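Local atomic coordinates of Non-canonical purine NTP pyrophosphatase (Coxiella burnetii, PDB entry 3TQU), a protein that probably hydrolyses non-canonical purine nucleoside triphosphates such as XTP, dITP and ITP to their monophosphates and diphosphate, clearing them from the nucleotide pool. Residues N155-D160 against Q178-I183; F121-A126 against G187-Q192. All coordinates share one frame; numbering follows the deposited sequence.

Contact 1: N155-D160 against Q178-I183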
# COMPACT_ATOMS: atom_id res chain seq x y z
N ASN A 155 18.62 24.38 -5.88
CA ASN A 155 17.21 24.25 -5.50
C ASN A 155 16.90 23.03 -4.63
O ASN A 155 17.76 22.20 -4.36
CB ASN A 155 16.32 24.23 -6.75
CG ASN A 155 16.45 25.50 -7.57
OD1 ASN A 155 16.56 26.60 -7.02
ND2 ASN A 155 16.44 25.36 -8.89
N GLY A 156 15.65 22.94 -4.19
CA GLY A 156 15.18 21.78 -3.45
C GLY A 156 15.70 21.71 -2.03
O GLY A 156 16.04 22.73 -1.43
N PHE A 157 15.77 20.49 -1.50
CA PHE A 157 16.18 20.27 -0.12
C PHE A 157 16.65 18.83 0.03
O PHE A 157 16.56 18.03 -0.90
CB PHE A 157 15.02 20.52 0.83
CG PHE A 157 13.86 19.58 0.63
CD1 PHE A 157 13.78 18.39 1.34
CD2 PHE A 157 12.85 19.88 -0.27
CE1 PHE A 157 12.72 17.52 1.15
CE2 PHE A 157 11.79 19.02 -0.47
CZ PHE A 157 11.72 17.84 0.25
N GLY A 158 17.15 18.50 1.22
CA GLY A 158 17.54 17.13 1.51
C GLY A 158 18.57 16.59 0.54
O GLY A 158 19.58 17.24 0.26
N TYR A 159 18.31 15.39 0.02
CA TYR A 159 19.26 14.69 -0.83
C TYR A 159 19.23 15.15 -2.29
O TYR A 159 19.95 14.62 -3.13
CB TYR A 159 19.02 13.18 -0.77
CG TYR A 159 19.21 12.57 0.60
CD1 TYR A 159 20.48 12.41 1.14
CD2 TYR A 159 18.12 12.14 1.35
CE1 TYR A 159 20.66 11.85 2.40
CE2 TYR A 159 18.29 11.58 2.61
CZ TYR A 159 19.56 11.44 3.13
OH TYR A 159 19.73 10.88 4.37
N ASP A 160 18.41 16.16 -2.58
CA ASP A 160 18.27 16.65 -3.95
C ASP A 160 19.59 16.91 -4.67
O ASP A 160 19.73 16.58 -5.85
CB ASP A 160 17.38 17.90 -3.99
CG ASP A 160 15.91 17.57 -3.84
OD1 ASP A 160 15.55 16.38 -3.92
OD2 ASP A 160 15.10 18.51 -3.66
N GLN A 178 9.40 23.89 -10.44
CA GLN A 178 8.20 23.42 -11.12
C GLN A 178 8.45 22.11 -11.86
O GLN A 178 7.60 21.22 -11.86
CB GLN A 178 7.68 24.47 -12.09
CG GLN A 178 7.17 25.74 -11.43
CD GLN A 178 6.59 26.72 -12.43
OE1 GLN A 178 6.23 26.34 -13.55
NE2 GLN A 178 6.51 27.99 -12.04
N GLU A 179 9.62 22.00 -12.49
CA GLU A 179 9.93 20.80 -13.25
C GLU A 179 10.15 19.61 -12.33
O GLU A 179 9.72 18.50 -12.64
CB GLU A 179 11.15 21.01 -14.15
CG GLU A 179 11.57 19.77 -14.93
CD GLU A 179 10.51 19.31 -15.93
OE1 GLU A 179 9.48 20.00 -16.07
OE2 GLU A 179 10.72 18.26 -16.57
N LYS A 180 10.81 19.84 -11.20
CA LYS A 180 11.01 18.78 -10.22
C LYS A 180 9.67 18.30 -9.68
O LYS A 180 9.43 17.10 -9.58
CB LYS A 180 11.88 19.27 -9.05
CG LYS A 180 12.07 18.20 -7.98
CD LYS A 180 12.34 18.80 -6.60
CE LYS A 180 12.31 17.72 -5.54
NZ LYS A 180 12.46 18.26 -4.16
N ASN A 181 8.80 19.24 -9.33
CA ASN A 181 7.50 18.89 -8.75
C ASN A 181 6.59 18.18 -9.74
O ASN A 181 5.66 17.48 -9.34
CB ASN A 181 6.82 20.13 -8.16
CG ASN A 181 7.59 20.75 -7.01
OD1 ASN A 181 8.37 20.07 -6.34
ND2 ASN A 181 7.38 22.03 -6.76
N ALA A 182 6.86 18.35 -11.03
CA ALA A 182 6.06 17.70 -12.07
C ALA A 182 6.43 16.24 -12.29
O ALA A 182 5.57 15.44 -12.68
CB ALA A 182 6.17 18.48 -13.38
N ILE A 183 7.69 15.88 -12.05
CA ILE A 183 8.17 14.55 -12.40
C ILE A 183 8.64 13.73 -11.19
O ILE A 183 8.99 12.56 -11.33
CB ILE A 183 9.33 14.62 -13.41
CG1 ILE A 183 10.58 15.22 -12.76
CG2 ILE A 183 8.92 15.41 -14.66
CD1 ILE A 183 11.82 15.12 -13.62
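K180 reaches out of helix 177-183 and lays its NZ against the carboxylate of D160, the two side chains crossing at about a right angle. With CG anti to the backbone N (chi1 178°) and the chain extended from there on, the lysine spends its full length getting to the acid. The salt bridge is short, K180 NZ to D160 OD2 2.7 Å, and NZ arrives on the syn side, only a little out of the carboxylate plane. The same oxygen has a second donor: the backbone N of F157 sits 3.0 Å from D160 OD2 and meets it from above the plane. F157 and D160 are the first and last residues of a type II' turn, closed by the bond from D160 N to F157 O. In the HAM1 family this loop and this lysine are predicted to bind the substrate nucleotide; the ion pair therefore joins two parts of the predicted site, the loop and the helix. F157 adds its ring: CE2 lies 3.8 Å from K180 NZ, which approaches obliquely. Beyond the pair, W143 of strand 137-147 packs on the lysine.

Contact 2: F121-A126 against G187-Q192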
# COMPACT_ATOMS: atom_id res chain seq x y z
N PHE A 121 13.71 7.74 -5.27
CA PHE A 121 12.90 8.45 -4.29
C PHE A 121 11.52 7.81 -4.29
O PHE A 121 10.99 7.47 -5.35
CB PHE A 121 12.74 9.92 -4.68
CG PHE A 121 13.77 10.83 -4.08
CD1 PHE A 121 13.91 10.93 -2.70
CD2 PHE A 121 14.58 11.61 -4.89
CE1 PHE A 121 14.85 11.77 -2.15
CE2 PHE A 121 15.52 12.46 -4.33
CZ PHE A 121 15.66 12.54 -2.96
N HIS A 122 10.93 7.66 -3.10
CA HIS A 122 9.60 7.09 -2.98
C HIS A 122 8.68 8.03 -2.22
O HIS A 122 9.09 8.64 -1.23
CB HIS A 122 9.65 5.75 -2.23
CG HIS A 122 10.42 4.69 -2.95
ND1 HIS A 122 9.81 3.70 -3.70
CD2 HIS A 122 11.75 4.46 -3.04
CE1 HIS A 122 10.73 2.91 -4.21
NE2 HIS A 122 11.92 3.35 -3.83
N CYS A 123 7.44 8.14 -2.69
CA CYS A 123 6.41 8.84 -1.94
C CYS A 123 5.17 7.96 -1.86
O CYS A 123 4.59 7.59 -2.88
CB CYS A 123 6.05 10.17 -2.60
SG CYS A 123 4.66 11.00 -1.79
N VAL A 124 4.76 7.63 -0.64
CA VAL A 124 3.57 6.82 -0.45
C VAL A 124 2.53 7.64 0.30
O VAL A 124 2.78 8.10 1.41
CB VAL A 124 3.87 5.53 0.34
CG1 VAL A 124 2.59 4.69 0.50
CG2 VAL A 124 4.96 4.73 -0.35
N ILE A 125 1.38 7.81 -0.33
CA ILE A 125 0.27 8.55 0.26
C ILE A 125 -0.80 7.56 0.69
O ILE A 125 -1.14 6.63 -0.04
CB ILE A 125 -0.33 9.53 -0.77
CG1 ILE A 125 0.70 10.59 -1.15
CG2 ILE A 125 -1.60 10.18 -0.23
CD1 ILE A 125 0.24 11.55 -2.23
N ALA A 126 -1.32 7.75 1.90
CA ALA A 126 -2.44 6.95 2.38
C ALA A 126 -3.61 7.86 2.70
O ALA A 126 -3.45 8.85 3.41
CB ALA A 126 -2.03 6.13 3.60
N GLY A 187 5.25 14.25 -7.14
CA GLY A 187 4.43 14.60 -8.28
C GLY A 187 3.63 13.41 -8.79
O GLY A 187 2.44 13.53 -9.09
N GLN A 188 4.29 12.26 -8.90
CA GLN A 188 3.64 11.05 -9.41
C GLN A 188 2.58 10.53 -8.44
O GLN A 188 1.48 10.16 -8.85
CB GLN A 188 4.68 9.97 -9.72
CG GLN A 188 5.60 10.33 -10.88
CD GLN A 188 6.72 9.32 -11.08
OE1 GLN A 188 6.48 8.19 -11.53
NE2 GLN A 188 7.94 9.72 -10.77
N ALA A 189 2.91 10.50 -7.15
CA ALA A 189 1.94 10.10 -6.14
C ALA A 189 0.72 11.02 -6.20
O ALA A 189 -0.43 10.55 -6.20
CB ALA A 189 2.57 10.12 -4.76
N LEU A 190 0.97 12.32 -6.26
CA LEU A 190 -0.11 13.30 -6.27
C LEU A 190 -1.01 13.17 -7.50
O LEU A 190 -2.23 13.34 -7.40
CB LEU A 190 0.44 14.73 -6.16
CG LEU A 190 1.03 15.11 -4.80
CD1 LEU A 190 1.63 16.51 -4.84
CD2 LEU A 190 -0.05 15.03 -3.73
N GLU A 191 -0.42 12.86 -8.65
CA GLU A 191 -1.21 12.69 -9.86
C GLU A 191 -2.08 11.43 -9.78
O GLU A 191 -3.21 11.42 -10.26
CB GLU A 191 -0.33 12.69 -11.12
CG GLU A 191 0.71 11.59 -11.18
CD GLU A 191 0.21 10.34 -11.88
OE1 GLU A 191 0.99 9.37 -11.97
OE2 GLU A 191 -0.95 10.33 -12.35
N GLN A 192 -1.55 10.38 -9.15
CA GLN A 192 -2.32 9.16 -8.91
C GLN A 192 -3.51 9.47 -8.01
O GLN A 192 -4.63 9.03 -8.26
CB GLN A 192 -1.45 8.09 -8.25
CG GLN A 192 -0.25 7.63 -9.08
CD GLN A 192 0.64 6.67 -8.31
OE1 GLN A 192 0.20 6.03 -7.35
NE2 GLN A 192 1.90 6.56 -8.73
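Chi1 of 175° at C123 sets SG anti to the backbone N, and chi1 of -64° at I125 carries CG1 beside its own N, from where the chain runs on extended and brings CD1 out toward the helix. Both side chains leave the same face of strand 118-128, two residues apart, and what they meet is the methyl of A189. The sulfur of C123 stands 3.7 Å from A189 CB, and CD1 of I125 comes equally near, 3.7 Å from that same A189 CB, so the small side chain is touched by two neighbours of the strand at once. The carbonyl of C123 also brushes the methyl, O to CB 3.7 Å. L190 reaches in from the next position of the helix: its CB leaves across the line to the strand, but the branch turns back and CD2 lies 3.8 Å from I125 CD1, methyl to methyl, the two side chains crossing at about a right angle. L190 also touches E19, M20 and L23 of helix 14-23. The side-chain contacts between the two segments are all apolar. An alanine at the point of nearest backbone approach, C123 CA to A189 CA 6.3 Å, lets the helix ride close: the axes of 187-192 and 121-126 come within 8.0 Å and run in roughly the same direction, 28° apart. V124 points to the far side of the sheet and packs on F49 and V50 of helix 49-64. The central mixed sheet is thus layered between helices, an alpha/beta arrangement belonging to the HAM1 fold, with helix 185-199 packed along one face of strand 118-128.

From the N terminus, strand 118-128 comes first and supplies residues 121-126; the chain then runs through strand 137-147 to the loop at 155-160, passes the short strands 163-165 and 170-171, and climbs into helix 177-183 before helix 185-199. Contact 1 closes the inner loop, from 155-160 to 178-183, and is nested inside the larger one closed by contact 2. Contact 1 ties the predicted substrate loop to a helix, while contact 2 seats the following helix on the sheet. They also touch: Q188 NE2 makes a probable, weak hydrogen bond to I183 O, joining the two successive helices, and the ring of F121 packs against Y159 and D160.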